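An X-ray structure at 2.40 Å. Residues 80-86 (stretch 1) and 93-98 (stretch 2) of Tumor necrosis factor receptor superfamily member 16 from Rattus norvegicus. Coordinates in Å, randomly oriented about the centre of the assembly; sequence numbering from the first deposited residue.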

# COMPACT_ATOMS: atom_id res chain seq x y z
N ARG C 80 -1.69 0.02 -12.39
CA ARG C 80 -2.33 -1.29 -12.42
C ARG C 80 -3.82 -1.09 -12.61
O ARG C 80 -4.33 0.01 -12.42
CB ARG C 80 -2.05 -2.05 -11.12
CG ARG C 80 -0.73 -2.83 -11.15
CD ARG C 80 -0.61 -3.81 -9.98
NE ARG C 80 0.08 -3.25 -8.82
CZ ARG C 80 -0.42 -3.22 -7.59
NH1 ARG C 80 -1.63 -3.73 -7.35
NH2 ARG C 80 0.28 -2.71 -6.60
N CYS C 81 -4.54 -2.13 -12.99
CA CYS C 81 -5.98 -2.00 -13.15
C CYS C 81 -6.62 -1.69 -11.80
O CYS C 81 -6.27 -2.29 -10.79
CB CYS C 81 -6.59 -3.28 -13.72
SG CYS C 81 -6.19 -3.56 -15.47
N ALA C 82 -7.55 -0.74 -11.80
CA ALA C 82 -8.27 -0.33 -10.59
C ALA C 82 -8.83 -1.49 -9.75
O ALA C 82 -8.88 -2.64 -10.19
CB ALA C 82 -9.41 0.63 -10.98
N TYR C 83 -9.26 -1.18 -8.53
CA TYR C 83 -9.78 -2.19 -7.61
C TYR C 83 -10.73 -3.21 -8.20
O TYR C 83 -10.47 -4.42 -8.13
CB TYR C 83 -10.45 -1.51 -6.41
CG TYR C 83 -11.03 -2.49 -5.39
CD1 TYR C 83 -12.01 -2.07 -4.48
CD2 TYR C 83 -10.64 -3.83 -5.36
CE1 TYR C 83 -12.59 -2.96 -3.58
CE2 TYR C 83 -11.21 -4.73 -4.46
CZ TYR C 83 -12.18 -4.29 -3.58
OH TYR C 83 -12.76 -5.19 -2.70
N GLY C 84 -11.84 -2.77 -8.78
CA GLY C 84 -12.78 -3.73 -9.32
C GLY C 84 -12.44 -4.49 -10.60
O GLY C 84 -13.27 -5.22 -11.11
N TYR C 85 -11.22 -4.34 -11.11
CA TYR C 85 -10.85 -5.00 -12.35
C TYR C 85 -9.51 -5.69 -12.24
O TYR C 85 -8.83 -5.55 -11.25
CB TYR C 85 -10.77 -3.99 -13.50
CG TYR C 85 -11.92 -3.01 -13.56
CD1 TYR C 85 -12.06 -2.02 -12.58
CD2 TYR C 85 -12.86 -3.08 -14.58
CE1 TYR C 85 -13.13 -1.12 -12.63
CE2 TYR C 85 -13.93 -2.19 -14.64
CZ TYR C 85 -14.06 -1.21 -13.66
OH TYR C 85 -15.11 -0.33 -13.72
N TYR C 86 -9.16 -6.41 -13.30
CA TYR C 86 -7.88 -7.12 -13.41
C TYR C 86 -7.40 -6.92 -14.85
O TYR C 86 -8.19 -6.60 -15.72
CB TYR C 86 -8.07 -8.62 -13.12
CG TYR C 86 -8.76 -9.39 -14.23
CD1 TYR C 86 -8.03 -10.19 -15.10
CD2 TYR C 86 -10.13 -9.29 -14.42
CE1 TYR C 86 -8.65 -10.89 -16.14
CE2 TYR C 86 -10.77 -9.98 -15.45
CZ TYR C 86 -10.03 -10.78 -16.30
OH TYR C 86 -10.66 -11.49 -17.30
N HIS C 93 -5.89 -5.04 -21.53
CA HIS C 93 -7.05 -4.27 -21.15
C HIS C 93 -7.59 -4.67 -19.77
O HIS C 93 -7.48 -5.82 -19.35
CB HIS C 93 -8.15 -4.47 -22.19
CG HIS C 93 -9.31 -3.55 -22.01
ND1 HIS C 93 -10.60 -4.01 -21.85
CD2 HIS C 93 -9.38 -2.20 -21.93
CE1 HIS C 93 -11.41 -2.98 -21.67
NE2 HIS C 93 -10.69 -1.88 -21.72
N CYS C 94 -8.17 -3.70 -19.06
CA CYS C 94 -8.75 -3.98 -17.75
C CYS C 94 -10.16 -4.51 -17.92
O CYS C 94 -11.01 -3.87 -18.54
CB CYS C 94 -8.79 -2.74 -16.87
SG CYS C 94 -7.17 -2.06 -16.42
N GLU C 95 -10.38 -5.68 -17.35
CA GLU C 95 -11.67 -6.37 -17.39
C GLU C 95 -12.23 -6.43 -15.97
O GLU C 95 -11.48 -6.58 -15.01
CB GLU C 95 -11.47 -7.79 -17.95
CG GLU C 95 -12.28 -8.11 -19.20
CD GLU C 95 -11.94 -7.22 -20.38
OE1 GLU C 95 -12.31 -6.03 -20.36
OE2 GLU C 95 -11.29 -7.71 -21.33
N ALA C 96 -13.53 -6.29 -15.82
CA ALA C 96 -14.11 -6.35 -14.48
C ALA C 96 -13.94 -7.75 -13.92
O ALA C 96 -14.11 -8.74 -14.64
CB ALA C 96 -15.58 -5.98 -14.52
N CYS C 97 -13.56 -7.82 -12.65
CA CYS C 97 -13.37 -9.09 -11.96
C CYS C 97 -14.61 -9.98 -12.08
O CYS C 97 -15.73 -9.48 -12.16
CB CYS C 97 -13.10 -8.84 -10.48
SG CYS C 97 -11.54 -8.02 -10.04
N SER C 98 -14.42 -11.29 -12.09
CA SER C 98 -15.57 -12.16 -12.13
C SER C 98 -16.11 -12.21 -10.71
O SER C 98 -15.40 -11.89 -9.76
CB SER C 98 -15.18 -13.57 -12.59
OG SER C 98 -15.02 -13.62 -14.00

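The two stretches form a short antiparallel ladder, joined also by a disulfide. Stretch 1 ends one strand at Cys81, turns through Ala82 to Tyr85, and enters a second strand at Tyr85 and Tyr86. The turn is type I and is closed by a backbone hydrogen bond from Tyr85 N to Ala82 O, at 3.0 Å. Stretch 2 runs alongside as the strand Cys94 to Ala96. Together the stretches bury 437 Å² of surface.

His93 lies at the margin. Its CA-to-CB bond points away from stretch 1. Its ND1 makes a weak hydrogen bond to OE1 of Glu95, 3.0 Å long and bent to 127° at the hydrogen.

Cys94 supplies the covalent link. Its SG is bonded to SG of Cys81 at 2.0 Å, and the chi3 of -92° is close to the value a relaxed disulfide prefers. The CA-to-CB bonds of both cysteines point toward the opposing stretch, both have chi1 in the m well, and both are buried. The bond thus ties stretch 2 to the segment before the turn, while the ladder joins it to the segment after. CB of Cys94 also packs against CB of Tyr85 at 4.1 Å. CA of Cys94 makes a CA-H...O contact with O of Tyr86, at 3.4 Å.

Glu95 pairs with Tyr86 through two backbone hydrogen bonds. Tyr86 N donates to Glu95 O, and Glu95 N donates to Tyr86 O; each is 2.9 Å long. This is the hydrogen-bonded pair of the ladder. Both side chains leave on the same face of the sheet, so CE2 of Tyr86 reaches CB of Glu95 at 3.4 Å. The end of the glutamate side chain then leads away from stretch 1.

Ala96 sits opposite Tyr85 in the non-hydrogen-bonded pair. CA of Ala96 lies 4.1 Å from CA of Tyr85, and the two side chains diverge. They still touch: CD2 of Tyr85 lies 4.0 Å from CB of Ala96, a small apolar contact. The carbonyl O of Ala96 approaches the edge of the Tyr86 ring, 3.7 Å from CE2.

Cys97 extends the pairing back to the turn. Its N donates to Gly84 O at 3.0 Å, with a nearly linear angle of 175°. Gly84 therefore contributes through its backbone. SG of Cys97 lies 3.8 Å from C of Tyr85, and this cysteine is bonded covalently elsewhere in the structure.

At Ser98 the contact ends. Its OG is hydrogen-bonded elsewhere in the structure.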